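Local structure of rhizobiales Sp. Pch2 (6PB3) at residues A182-I187 with R214-E219. The protein is a TRIP13/Pch2-like AAA+ ATPase that probably remodels HORMA domain proteins to control a cGAS-like enzyme in bacterial defence against phage. Residues are numbered along the deposited sequence; the frame is centred on the assembly and turned at random.
Sequences AFIRGI and RRRAAE
Ile184 on helix 179-192 lays its CG2 methyl over one face of the Arg216 guanidinium. The methyl sits above the centre of the flat group, and CG2 lies 3.3 Å from CZ of Arg216. That is close for a carbon on this face, so the packing here is tight. The two side chains cross at about a right angle. Arg216 is extended from CG to NE, and this carries its charged end from the loop to the helix. Rotation about CD-NE (chi4 82°) turns the guanidinium plane out of the plane of the extended chain, so that a face meets the methyl.

Polar partners beside the two segments hold the group. NE forms a salt bridge with Asp188, one helical turn beyond Ile184, and NH1 donates to the carbonyl O of Ala212.

Contact is looser at Ile187. Its CG2 stays 4.3 Å from CD of Arg216. Ile187 is buried, whereas Ile184 and Arg216 are partly exposed and form the solvent side. Pro74 touches both Ile187 and Arg216.

Residues Arg214 to Ala217 form a type I beta turn, closed by Ala217 N to Arg214 O at 3.1 Å. The turn leads into strand 219-223, outermost in the sheet of this chain. The contact thus joins a helix flanking the central sheet to the connection before its last strand, within the P-loop alpha/beta core of an AAA+ ATPase.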
loop_
_atom_site.group_PDB
_atom_site.type_symbol
_atom_site.label_atom_id
_atom_site.label_comp_id
_atom_site.label_asym_id
_atom_site.label_seq_id
_atom_site.Cartn_x
_atom_site.Cartn_y
_atom_site.Cartn_z
ATOM N N ALA A 182 24.674 19.228 -1.634
ATOM C CA ALA A 182 24.963 20.602 -2.036
ATOM C C ALA A 182 24.094 21.596 -1.277
ATOM O O ALA A 182 24.548 22.690 -0.922
ATOM C CB ALA A 182 24.763 20.761 -3.542
ATOM N N PHE A 183 22.837 21.233 -1.029
ATOM C CA PHE A 183 21.917 22.118 -0.328
ATOM C C PHE A 183 22.297 22.250 1.140
ATOM O O PHE A 183 22.314 23.357 1.692
ATOM C CB PHE A 183 20.503 21.569 -0.478
ATOM C CG PHE A 183 19.439 22.492 0.010
ATOM C CD1 PHE A 183 19.175 23.680 -0.652
ATOM C CD2 PHE A 183 18.690 22.171 1.130
ATOM C CE1 PHE A 183 18.184 24.533 -0.207
ATOM C CE2 PHE A 183 17.700 23.016 1.584
ATOM C CZ PHE A 183 17.452 24.205 0.918
ATOM N N ILE A 184 22.612 21.121 1.777
ATOM C CA ILE A 184 23.038 21.109 3.174
ATOM C C ILE A 184 24.296 21.944 3.357
ATOM O O ILE A 184 24.390 22.773 4.270
ATOM C CB ILE A 184 23.282 19.661 3.630
ATOM C CG1 ILE A 184 21.967 18.917 3.818
ATOM C CG2 ILE A 184 24.147 19.617 4.865
ATOM C CD1 ILE A 184 22.185 17.432 3.707
ATOM N N ARG A 185 25.301 21.699 2.518
ATOM C CA ARG A 185 26.523 22.491 2.577
ATOM C C ARG A 185 26.226 23.975 2.401
ATOM O O ARG A 185 26.835 24.819 3.068
ATOM C CB ARG A 185 27.509 21.999 1.518
ATOM C CG ARG A 185 28.015 20.586 1.783
ATOM C CD ARG A 185 28.854 20.047 0.641
ATOM N NE ARG A 185 29.228 18.654 0.874
ATOM C CZ ARG A 185 30.050 17.957 0.095
ATOM N NH1 ARG A 185 30.588 18.524 -0.979
ATOM N NH2 ARG A 185 30.336 16.692 0.388
ATOM N N GLY A 186 25.276 24.314 1.526
ATOM C CA GLY A 186 24.939 25.717 1.329
ATOM C C GLY A 186 24.318 26.336 2.564
ATOM O O GLY A 186 24.689 27.442 2.975
ATOM N N ILE A 187 23.366 25.629 3.176
ATOM C CA ILE A 187 22.701 26.125 4.377
ATOM C C ILE A 187 23.700 26.314 5.510
ATOM O O ILE A 187 23.686 27.330 6.212
ATOM C CB ILE A 187 21.594 25.150 4.794
ATOM C CG1 ILE A 187 20.477 25.151 3.759
ATOM C CG2 ILE A 187 21.088 25.480 6.186
ATOM C CD1 ILE A 187 19.419 24.160 4.092
ATOM N N ARG A 214 15.372 18.651 6.869
ATOM C CA ARG A 214 14.332 18.972 7.842
ATOM C C ARG A 214 14.929 19.411 9.170
ATOM O O ARG A 214 14.481 20.397 9.767
ATOM C CB ARG A 214 13.431 17.756 8.045
ATOM C CG ARG A 214 11.981 18.102 8.177
ATOM C CD ARG A 214 11.155 16.896 8.506
ATOM N NE ARG A 214 11.435 15.772 7.621
ATOM C CZ ARG A 214 10.844 14.592 7.754
ATOM N NH1 ARG A 214 9.956 14.432 8.724
ATOM N NH2 ARG A 214 11.132 13.582 6.933
ATOM N N ARG A 215 15.954 18.698 9.638
ATOM C CA ARG A 215 16.499 18.958 10.964
ATOM C C ARG A 215 17.233 20.286 11.046
ATOM O O ARG A 215 17.456 20.777 12.155
ATOM C CB ARG A 215 17.427 17.811 11.382
ATOM C CG ARG A 215 18.799 17.808 10.719
ATOM C CD ARG A 215 19.646 16.617 11.253
ATOM N NE ARG A 215 21.031 16.674 10.787
ATOM C CZ ARG A 215 21.576 15.799 9.945
ATOM N NH1 ARG A 215 20.860 14.770 9.484
ATOM N NH2 ARG A 215 22.849 15.938 9.582
ATOM N N ARG A 216 17.577 20.889 9.911
ATOM C CA ARG A 216 18.226 22.193 9.882
ATOM C C ARG A 216 17.257 23.373 9.843
ATOM O O ARG A 216 17.694 24.509 10.047
ATOM C CB ARG A 216 19.165 22.278 8.684
ATOM C CG ARG A 216 20.434 21.464 8.878
ATOM C CD ARG A 216 21.260 21.407 7.610
ATOM N NE ARG A 216 22.617 20.905 7.860
ATOM C CZ ARG A 216 22.938 19.616 7.954
ATOM N NH1 ARG A 216 22.000 18.681 7.852
ATOM N NH2 ARG A 216 24.208 19.259 8.154
ATOM N N ALA A 217 15.966 23.145 9.615
ATOM C CA ALA A 217 15.019 24.253 9.599
ATOM C C ALA A 217 15.047 24.988 10.936
ATOM O O ALA A 217 14.929 24.377 12.006
ATOM C CB ALA A 217 13.599 23.745 9.301
ATOM N N ALA A 218 15.247 26.300 10.869
ATOM C CA ALA A 218 15.091 27.124 12.056
ATOM C C ALA A 218 13.640 27.161 12.474
ATOM O O ALA A 218 13.328 27.147 13.666
ATOM C CB ALA A 218 15.594 28.537 11.791
ATOM N N GLU A 219 12.738 27.189 11.503
ATOM C CA GLU A 219 11.325 27.102 11.813
ATOM C C GLU A 219 10.624 26.365 10.694
ATOM O O GLU A 219 10.968 26.521 9.520
ATOM C CB GLU A 219 10.686 28.494 12.005
ATOM C CG GLU A 219 9.255 28.411 12.517
ATOM C CD GLU A 219 8.596 29.754 12.703
ATOM O OE1 GLU A 219 9.196 30.782 12.356
ATOM O OE2 GLU A 219 7.453 29.780 13.194
#